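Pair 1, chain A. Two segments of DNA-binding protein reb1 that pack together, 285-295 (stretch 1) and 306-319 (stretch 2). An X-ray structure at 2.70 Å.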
# COMPACT_ATOMS: atom_id res chain seq x y z
N GLN A 285 16.61 17.90 -28.81
CA GLN A 285 17.15 18.91 -27.89
C GLN A 285 17.01 18.48 -26.44
O GLN A 285 17.89 18.74 -25.62
CB GLN A 285 16.45 20.26 -28.10
CG GLN A 285 16.53 20.81 -29.52
CD GLN A 285 15.49 20.22 -30.45
OE1 GLN A 285 14.79 19.26 -30.10
NE2 GLN A 285 15.37 20.79 -31.64
N GLU A 286 15.90 17.81 -26.12
CA GLU A 286 15.65 17.35 -24.76
C GLU A 286 16.65 16.27 -24.35
O GLU A 286 17.13 16.26 -23.22
CB GLU A 286 14.21 16.83 -24.63
N ASN A 287 16.95 15.37 -25.28
CA ASN A 287 17.93 14.32 -25.03
C ASN A 287 19.34 14.89 -24.83
O ASN A 287 20.09 14.41 -23.99
CB ASN A 287 17.94 13.31 -26.18
CG ASN A 287 16.77 12.36 -26.13
OD1 ASN A 287 16.26 12.05 -25.05
ND2 ASN A 287 16.33 11.88 -27.29
N VAL A 288 19.67 15.90 -25.62
CA VAL A 288 20.97 16.57 -25.51
C VAL A 288 21.17 17.17 -24.13
O VAL A 288 22.19 16.93 -23.48
CB VAL A 288 21.13 17.68 -26.56
CG1 VAL A 288 22.40 18.48 -26.29
CG2 VAL A 288 21.15 17.10 -27.96
N TRP A 289 20.19 17.94 -23.68
CA TRP A 289 20.25 18.60 -22.38
C TRP A 289 20.46 17.58 -21.26
O TRP A 289 21.26 17.81 -20.35
CB TRP A 289 18.98 19.41 -22.12
CG TRP A 289 18.94 20.02 -20.75
CD1 TRP A 289 19.42 21.25 -20.39
CD2 TRP A 289 18.39 19.44 -19.57
NE1 TRP A 289 19.21 21.46 -19.05
CE2 TRP A 289 18.58 20.37 -18.52
CE3 TRP A 289 17.76 18.23 -19.29
CZ2 TRP A 289 18.15 20.12 -17.22
CZ3 TRP A 289 17.35 17.98 -17.99
CH2 TRP A 289 17.54 18.92 -16.97
N LEU A 290 19.74 16.47 -21.34
CA LEU A 290 19.84 15.43 -20.33
C LEU A 290 21.23 14.80 -20.33
O LEU A 290 21.85 14.66 -19.28
CB LEU A 290 18.78 14.35 -20.56
CG LEU A 290 18.80 13.17 -19.58
CD1 LEU A 290 18.71 13.67 -18.15
CD2 LEU A 290 17.67 12.20 -19.89
N LEU A 291 21.72 14.44 -21.51
CA LEU A 291 23.03 13.82 -21.62
C LEU A 291 24.15 14.80 -21.25
O LEU A 291 25.19 14.39 -20.74
CB LEU A 291 23.26 13.28 -23.04
CG LEU A 291 22.36 12.12 -23.47
CD1 LEU A 291 22.72 11.66 -24.87
CD2 LEU A 291 22.46 10.97 -22.47
N GLU A 292 23.92 16.08 -21.50
CA GLU A 292 24.90 17.10 -21.14
C GLU A 292 24.92 17.33 -19.63
O GLU A 292 25.99 17.51 -19.04
CB GLU A 292 24.61 18.41 -21.86
CG GLU A 292 25.09 18.44 -23.30
CD GLU A 292 24.75 19.73 -24.01
OE1 GLU A 292 23.70 20.32 -23.69
OE2 GLU A 292 25.54 20.15 -24.88
N ARG A 293 23.75 17.32 -19.02
CA ARG A 293 23.66 17.50 -17.57
C ARG A 293 24.24 16.28 -16.86
O ARG A 293 24.81 16.39 -15.78
CB ARG A 293 22.21 17.74 -17.15
N ILE A 294 24.10 15.11 -17.48
CA ILE A 294 24.68 13.89 -16.94
C ILE A 294 26.20 13.90 -17.13
O ILE A 294 26.95 13.56 -16.22
CB ILE A 294 24.08 12.64 -17.60
CG1 ILE A 294 22.64 12.44 -17.12
CG2 ILE A 294 24.91 11.41 -17.27
CD1 ILE A 294 21.95 11.24 -17.74
N TYR A 295 26.63 14.32 -18.31
CA TYR A 295 28.06 14.40 -18.62
C TYR A 295 28.79 15.37 -17.70
O TYR A 295 29.97 15.18 -17.39
CB TYR A 295 28.27 14.80 -20.09
CG TYR A 295 29.71 14.71 -20.54
CD1 TYR A 295 30.38 13.50 -20.52
CD2 TYR A 295 30.38 15.83 -21.00
CE1 TYR A 295 31.70 13.41 -20.94
CE2 TYR A 295 31.70 15.75 -21.42
CZ TYR A 295 32.35 14.54 -21.39
OH TYR A 295 33.66 14.45 -21.80
N HIS A 306 25.09 12.52 -9.94
CA HIS A 306 24.32 13.17 -8.88
C HIS A 306 23.06 13.79 -9.47
O HIS A 306 23.12 14.81 -10.15
CB HIS A 306 25.17 14.23 -8.17
CG HIS A 306 26.22 13.65 -7.27
ND1 HIS A 306 27.22 14.41 -6.71
CD2 HIS A 306 26.40 12.39 -6.81
CE1 HIS A 306 27.99 13.65 -5.96
NE2 HIS A 306 27.51 12.42 -6.00
N TRP A 307 21.92 13.16 -9.20
CA TRP A 307 20.65 13.55 -9.81
C TRP A 307 19.97 14.72 -9.11
O TRP A 307 19.01 15.29 -9.64
CB TRP A 307 19.70 12.36 -9.86
CG TRP A 307 20.11 11.31 -10.83
CD1 TRP A 307 20.80 10.17 -10.55
CD2 TRP A 307 19.87 11.31 -12.24
NE1 TRP A 307 21.01 9.45 -11.70
CE2 TRP A 307 20.44 10.13 -12.75
CE3 TRP A 307 19.22 12.18 -13.11
CZ2 TRP A 307 20.39 9.80 -14.10
CZ3 TRP A 307 19.17 11.86 -14.45
CH2 TRP A 307 19.75 10.68 -14.94
N GLU A 308 20.45 15.08 -7.92
CA GLU A 308 19.86 16.16 -7.15
C GLU A 308 19.82 17.47 -7.94
O GLU A 308 18.82 18.19 -7.92
CB GLU A 308 20.62 16.36 -5.83
N ASN A 309 20.91 17.76 -8.64
CA ASN A 309 21.01 18.99 -9.42
C ASN A 309 20.26 18.91 -10.74
O ASN A 309 19.76 19.91 -11.25
CB ASN A 309 22.48 19.33 -9.68
CG ASN A 309 23.28 19.51 -8.41
OD1 ASN A 309 23.82 18.54 -7.87
ND2 ASN A 309 23.35 20.74 -7.91
N ILE A 310 20.19 17.70 -11.30
CA ILE A 310 19.52 17.50 -12.58
C ILE A 310 18.01 17.68 -12.44
O ILE A 310 17.37 18.34 -13.26
CB ILE A 310 19.80 16.09 -13.15
CG1 ILE A 310 21.27 15.72 -12.98
CG2 ILE A 310 19.38 16.02 -14.61
CD1 ILE A 310 22.22 16.61 -13.74
N VAL A 311 17.45 17.09 -11.38
CA VAL A 311 16.02 17.20 -11.10
C VAL A 311 15.61 18.66 -10.90
O VAL A 311 14.59 19.10 -11.43
CB VAL A 311 15.63 16.39 -9.85
CG1 VAL A 311 14.19 16.68 -9.45
CG2 VAL A 311 15.84 14.90 -10.09
N LYS A 312 16.42 19.38 -10.14
CA LYS A 312 16.15 20.78 -9.83
C LYS A 312 16.11 21.64 -11.10
O LYS A 312 15.25 22.50 -11.24
CB LYS A 312 17.20 21.33 -8.86
N GLU A 313 17.04 21.38 -12.01
CA GLU A 313 17.12 22.16 -13.24
C GLU A 313 15.96 21.82 -14.18
O GLU A 313 15.57 22.64 -15.01
CB GLU A 313 18.46 21.92 -13.93
CG GLU A 313 18.76 22.89 -15.05
CD GLU A 313 20.20 22.82 -15.50
OE1 GLU A 313 21.06 22.44 -14.68
OE2 GLU A 313 20.48 23.13 -16.68
N ALA A 314 15.42 20.62 -14.05
CA ALA A 314 14.24 20.22 -14.81
C ALA A 314 13.01 20.93 -14.26
O ALA A 314 12.21 21.48 -15.02
CB ALA A 314 14.06 18.72 -14.77
N ASN A 315 12.87 20.90 -12.94
CA ASN A 315 11.83 21.62 -12.21
C ASN A 315 10.41 21.33 -12.69
O ASN A 315 9.75 22.19 -13.28
CB ASN A 315 12.09 23.13 -12.29
CG ASN A 315 11.33 23.90 -11.22
OD1 ASN A 315 11.85 24.16 -10.14
ND2 ASN A 315 10.09 24.28 -11.53
N GLY A 316 9.93 20.12 -12.42
CA GLY A 316 8.54 19.78 -12.67
C GLY A 316 8.26 19.09 -13.99
O GLY A 316 7.26 18.38 -14.11
N ARG A 317 9.12 19.30 -14.98
CA ARG A 317 8.90 18.72 -16.29
C ARG A 317 9.09 17.20 -16.25
O ARG A 317 8.34 16.46 -16.88
CB ARG A 317 9.85 19.33 -17.33
CG ARG A 317 9.45 18.99 -18.76
CD ARG A 317 10.42 19.55 -19.79
NE ARG A 317 9.94 19.30 -21.14
CZ ARG A 317 10.64 19.56 -22.25
NH1 ARG A 317 11.86 20.07 -22.16
NH2 ARG A 317 10.11 19.29 -23.44
N TRP A 318 10.09 16.76 -15.50
CA TRP A 318 10.31 15.33 -15.29
C TRP A 318 10.69 15.06 -13.84
O TRP A 318 11.41 15.84 -13.22
CB TRP A 318 11.41 14.81 -16.21
CG TRP A 318 11.17 15.04 -17.67
CD1 TRP A 318 10.18 14.49 -18.43
CD2 TRP A 318 11.96 15.85 -18.55
NE1 TRP A 318 10.29 14.93 -19.73
CE2 TRP A 318 11.37 15.76 -19.83
CE3 TRP A 318 13.09 16.64 -18.38
CZ2 TRP A 318 11.89 16.44 -20.94
CZ3 TRP A 318 13.60 17.32 -19.48
CH2 TRP A 318 13.00 17.21 -20.74
N THR A 319 10.19 13.95 -13.31
CA THR A 319 10.61 13.49 -11.99
C THR A 319 11.92 12.73 -12.14
O THR A 319 12.33 12.43 -13.26
CB THR A 319 9.56 12.58 -11.33
OG1 THR A 319 9.87 12.43 -9.94
CG2 THR A 319 9.54 11.21 -12.00

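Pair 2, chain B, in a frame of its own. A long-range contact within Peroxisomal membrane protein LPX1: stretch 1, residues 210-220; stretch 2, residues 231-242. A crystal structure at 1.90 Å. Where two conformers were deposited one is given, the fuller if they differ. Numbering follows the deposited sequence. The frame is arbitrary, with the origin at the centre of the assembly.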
# COMPACT_ATOMS: atom_id res chain seq x y z
N ASN B 210 -33.65 -13.85 -23.56
CA ASN B 210 -33.00 -14.76 -24.49
C ASN B 210 -31.88 -14.04 -25.20
O ASN B 210 -31.70 -12.83 -25.00
CB ASN B 210 -34.02 -15.28 -25.51
CG ASN B 210 -34.79 -14.15 -26.19
OD1 ASN B 210 -34.21 -13.17 -26.68
ND2 ASN B 210 -36.10 -14.28 -26.20
N GLU B 211 -31.17 -14.80 -26.03
CA GLU B 211 -30.03 -14.34 -26.80
C GLU B 211 -30.38 -13.18 -27.74
O GLU B 211 -29.62 -12.22 -27.83
CB GLU B 211 -29.44 -15.52 -27.59
CG GLU B 211 -28.36 -15.21 -28.63
CD GLU B 211 -27.11 -14.66 -28.04
OE1 GLU B 211 -26.91 -14.82 -26.80
OE2 GLU B 211 -26.33 -14.05 -28.79
N SER B 212 -31.53 -13.25 -28.43
CA SER B 212 -31.88 -12.15 -29.34
C SER B 212 -32.03 -10.82 -28.60
O SER B 212 -31.55 -9.80 -29.09
CB SER B 212 -33.17 -12.45 -30.11
OG SER B 212 -33.15 -13.81 -30.51
N GLU B 213 -32.70 -10.82 -27.45
CA GLU B 213 -32.94 -9.60 -26.67
C GLU B 213 -31.63 -9.07 -26.05
O GLU B 213 -31.45 -7.86 -25.94
CB GLU B 213 -33.95 -9.85 -25.54
CG GLU B 213 -35.36 -10.17 -26.01
CD GLU B 213 -36.02 -8.98 -26.69
OE1 GLU B 213 -35.86 -7.86 -26.17
OE2 GLU B 213 -36.73 -9.17 -27.72
N TYR B 214 -30.78 -9.99 -25.65
CA TYR B 214 -29.42 -9.67 -25.16
C TYR B 214 -28.61 -8.90 -26.22
O TYR B 214 -28.15 -7.78 -25.96
CB TYR B 214 -28.67 -10.93 -24.73
CG TYR B 214 -27.19 -10.71 -24.46
CD1 TYR B 214 -26.76 -9.82 -23.48
CD2 TYR B 214 -26.22 -11.36 -25.24
CE1 TYR B 214 -25.43 -9.61 -23.24
CE2 TYR B 214 -24.89 -11.13 -25.04
CZ TYR B 214 -24.48 -10.25 -24.02
OH TYR B 214 -23.12 -9.99 -23.82
N VAL B 215 -28.41 -9.48 -27.41
CA VAL B 215 -27.64 -8.78 -28.41
C VAL B 215 -28.33 -7.46 -28.82
O VAL B 215 -27.67 -6.46 -29.04
CB VAL B 215 -27.32 -9.70 -29.61
CG1 VAL B 215 -26.75 -8.89 -30.78
CG2 VAL B 215 -26.38 -10.86 -29.19
N LYS B 216 -29.66 -7.44 -28.91
CA LYS B 216 -30.40 -6.20 -29.24
C LYS B 216 -30.11 -5.08 -28.23
O LYS B 216 -29.78 -3.95 -28.59
CB LYS B 216 -31.90 -6.45 -29.29
CG LYS B 216 -32.82 -5.21 -29.52
CD LYS B 216 -34.29 -5.66 -29.72
CE LYS B 216 -35.20 -4.49 -30.10
NZ LYS B 216 -36.60 -4.91 -30.33
N TYR B 217 -30.29 -5.39 -26.95
CA TYR B 217 -29.86 -4.44 -25.93
C TYR B 217 -28.37 -4.04 -26.04
O TYR B 217 -28.04 -2.84 -26.01
CB TYR B 217 -30.21 -4.97 -24.52
CG TYR B 217 -29.72 -4.05 -23.46
CD1 TYR B 217 -30.45 -2.94 -23.07
CD2 TYR B 217 -28.48 -4.28 -22.87
CE1 TYR B 217 -29.95 -2.08 -22.08
CE2 TYR B 217 -27.99 -3.45 -21.91
CZ TYR B 217 -28.73 -2.36 -21.51
OH TYR B 217 -28.14 -1.56 -20.55
N MET B 218 -27.46 -4.99 -26.18
CA MET B 218 -26.03 -4.61 -26.18
C MET B 218 -25.78 -3.60 -27.32
O MET B 218 -25.13 -2.60 -27.11
CB MET B 218 -25.10 -5.82 -26.26
CG MET B 218 -25.20 -6.70 -25.06
SD MET B 218 -24.68 -5.81 -23.50
CE MET B 218 -22.88 -5.87 -23.76
N ARG B 219 -26.38 -3.84 -28.50
CA ARG B 219 -26.09 -3.02 -29.69
C ARG B 219 -26.93 -1.73 -29.74
O ARG B 219 -26.57 -0.80 -30.47
CB ARG B 219 -26.30 -3.83 -30.98
CG ARG B 219 -25.32 -4.98 -31.14
CD ARG B 219 -25.47 -5.73 -32.46
NE ARG B 219 -24.50 -6.83 -32.47
CZ ARG B 219 -23.18 -6.70 -32.66
NH1 ARG B 219 -22.62 -5.53 -32.91
NH2 ARG B 219 -22.41 -7.78 -32.65
N ASN B 220 -28.02 -1.65 -28.96
CA ASN B 220 -28.93 -0.48 -28.99
C ASN B 220 -29.18 0.27 -27.70
O ASN B 220 -29.62 1.44 -27.75
CB ASN B 220 -30.30 -0.88 -29.52
CG ASN B 220 -30.25 -1.35 -30.90
OD1 ASN B 220 -30.27 -0.55 -31.83
ND2 ASN B 220 -30.25 -2.67 -31.08
N ILE B 231 -14.60 -4.22 -30.79
CA ILE B 231 -14.63 -4.16 -29.34
C ILE B 231 -16.03 -4.47 -28.79
O ILE B 231 -16.19 -5.22 -27.86
CB ILE B 231 -14.08 -2.79 -28.82
CG1 ILE B 231 -12.61 -2.63 -29.28
CG2 ILE B 231 -14.13 -2.64 -27.30
CD1 ILE B 231 -11.94 -1.27 -28.83
N LEU B 232 -17.03 -3.95 -29.45
CA LEU B 232 -18.41 -4.30 -29.13
C LEU B 232 -18.67 -5.81 -29.23
O LEU B 232 -19.22 -6.42 -28.29
CB LEU B 232 -19.34 -3.49 -30.03
CG LEU B 232 -20.83 -3.67 -29.83
CD1 LEU B 232 -21.16 -3.44 -28.33
CD2 LEU B 232 -21.58 -2.69 -30.81
N GLN B 233 -18.20 -6.43 -30.31
CA GLN B 233 -18.34 -7.87 -30.48
C GLN B 233 -17.58 -8.55 -29.33
O GLN B 233 -18.10 -9.49 -28.77
CB GLN B 233 -17.80 -8.35 -31.82
CG GLN B 233 -18.10 -9.85 -32.13
CD GLN B 233 -19.58 -10.12 -32.20
OE1 GLN B 233 -20.26 -9.51 -33.01
NE2 GLN B 233 -20.09 -11.04 -31.38
N ASN B 234 -16.36 -8.13 -29.02
CA ASN B 234 -15.62 -8.73 -27.88
C ASN B 234 -16.35 -8.57 -26.55
O ASN B 234 -16.39 -9.51 -25.75
CB ASN B 234 -14.28 -8.08 -27.71
CG ASN B 234 -13.36 -8.39 -28.82
OD1 ASN B 234 -13.59 -9.37 -29.61
ND2 ASN B 234 -12.29 -7.55 -28.93
N ILE B 235 -16.96 -7.38 -26.34
CA ILE B 235 -17.77 -7.13 -25.13
C ILE B 235 -18.95 -8.10 -25.09
O ILE B 235 -19.22 -8.72 -24.06
CB ILE B 235 -18.23 -5.66 -25.03
CG1 ILE B 235 -17.04 -4.74 -24.71
CG2 ILE B 235 -19.34 -5.52 -23.99
CD1 ILE B 235 -17.31 -3.21 -24.95
N ILE B 236 -19.65 -8.21 -26.21
CA ILE B 236 -20.83 -9.06 -26.29
C ILE B 236 -20.50 -10.50 -25.95
O ILE B 236 -21.18 -11.15 -25.15
CB ILE B 236 -21.52 -8.91 -27.67
CG1 ILE B 236 -22.20 -7.53 -27.78
CG2 ILE B 236 -22.52 -10.09 -27.91
CD1 ILE B 236 -22.53 -7.02 -29.29
N ASP B 237 -19.42 -11.00 -26.53
CA ASP B 237 -19.02 -12.39 -26.35
C ASP B 237 -18.47 -12.64 -24.94
O ASP B 237 -18.64 -13.76 -24.38
CB ASP B 237 -17.99 -12.79 -27.42
CG ASP B 237 -18.62 -12.92 -28.84
OD1 ASP B 237 -19.82 -13.22 -28.91
OD2 ASP B 237 -17.94 -12.67 -29.87
N PHE B 238 -17.80 -11.66 -24.37
CA PHE B 238 -17.12 -11.84 -23.05
C PHE B 238 -18.16 -11.82 -21.90
O PHE B 238 -18.08 -12.57 -20.93
CB PHE B 238 -16.10 -10.79 -22.85
CG PHE B 238 -15.51 -10.76 -21.45
CD1 PHE B 238 -14.43 -11.56 -21.13
CD2 PHE B 238 -16.00 -9.89 -20.50
CE1 PHE B 238 -13.90 -11.53 -19.86
CE2 PHE B 238 -15.50 -9.85 -19.26
CZ PHE B 238 -14.44 -10.66 -18.93
N GLU B 239 -19.15 -10.94 -22.04
CA GLU B 239 -20.16 -10.74 -21.00
C GLU B 239 -21.19 -11.85 -20.96
O GLU B 239 -21.87 -12.01 -19.96
CB GLU B 239 -20.87 -9.36 -21.17
CG GLU B 239 -20.04 -8.09 -20.87
CD GLU B 239 -19.66 -7.99 -19.35
OE1 GLU B 239 -20.39 -8.63 -18.52
OE2 GLU B 239 -18.71 -7.19 -18.99
N ARG B 240 -21.38 -12.59 -22.07
CA ARG B 240 -22.50 -13.50 -22.14
C ARG B 240 -22.31 -14.67 -21.17
O ARG B 240 -21.28 -15.33 -21.24
CB ARG B 240 -22.64 -14.03 -23.58
CG ARG B 240 -23.72 -15.02 -23.81
CD ARG B 240 -23.59 -15.61 -25.22
NE ARG B 240 -23.98 -14.70 -26.28
CZ ARG B 240 -23.17 -14.12 -27.19
NH1 ARG B 240 -21.86 -14.33 -27.19
NH2 ARG B 240 -23.68 -13.32 -28.13
N THR B 241 -23.25 -14.87 -20.24
CA THR B 241 -23.34 -16.09 -19.43
C THR B 241 -24.78 -16.68 -19.50
O THR B 241 -25.79 -15.93 -19.60
CB THR B 241 -22.86 -15.92 -17.95
OG1 THR B 241 -23.97 -15.56 -17.10
CG2 THR B 241 -21.69 -14.92 -17.81
N LYS B 242 -24.87 -18.01 -19.46
CA LYS B 242 -26.14 -18.71 -19.76
C LYS B 242 -26.49 -19.75 -18.72
O LYS B 242 -25.79 -19.86 -17.72
CB LYS B 242 -26.06 -19.38 -21.17
CG LYS B 242 -26.02 -18.34 -22.37
CD LYS B 242 -26.20 -19.01 -23.76
CE LYS B 242 -27.38 -18.41 -24.66
NZ LYS B 242 -27.09 -17.09 -25.45

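What separates the two contacts most sharply? Charge does. In pair 2 a carboxylate holds the second stretch with salt bridges: E211(B) OE2 lies 2.8 Å from R240(B) NH2, its OE1 accepts from R240(B) NE at 3.0 Å, and the same OE1 sits 2.6 Å from K242(B) NZ. Pair 1 has no salt bridge between its stretches. Its one hydrogen bond across the contact runs from W289(A) NE1 to E313(A) OE2 at 3.2 Å, and the rest of the contact is largely apolar.

What backbone do they share? Each is a pair of helices running roughly antiparallel, at 148° with a closest axis approach of 10.1 Å in pair 1, and at 141° and 10.7 Å in pair 2. Fourteen central residues superpose to 0.7 Å. The match places I310(A) on I236(B), W289(A) on Y214(B), L290(A) on V215(B), R293(A) on M218(B) and I294(A) on R219(B). The closest CA atoms correspond too: R293(A) and I310(A) are 6.5 Å apart, M218(B) and I236(B) 6.8 Å.

How is the common isoleucine packed? In both, its CA-to-CB bond points sideways while the end of the side chain comes nearer the facing helix. I236(B) is a knob among Y214(B), V215(B), M218(B) and R219(B): its CG1 lies 3.7 Å from M218(B) CB, and its CD1 lies over one face of the R219(B) guanidinium, 3.4 Å from R219(B) CZ. I310(A) instead brings CD1 to 3.3 Å from R293(A) O and 3.6 Å from R293(A) CB; the R293(A) side chain is not modelled beyond CB, so its further reach cannot be described.

How do the matched aromatics and their neighbours fill the space? Y214(B) donates its hydroxyl hydrogen to the carbonyl of the shared isoleucine, with OH 2.6 Å from I236(B) O. W289(A) also meets that carbonyl at its ring edge, but through carbon: CH2 is 3.8 Å from I310(A) O. The larger indole also reaches W318(A), CZ3 to CZ3 at 4.1 Å, and A314(A), whose CB is 4.1 Å from W289(A) CH2. A314(A) matches R240(B), whose guanidinium face lies against Y214(B). At the other end, I294(A) CD1 packs 3.6 Å from W307(A) CH2; the matched positions in pair 2 are polar, and R219(B) NH2 makes a weak hydrogen bond to Q233(B) OE1 at 2.8 Å.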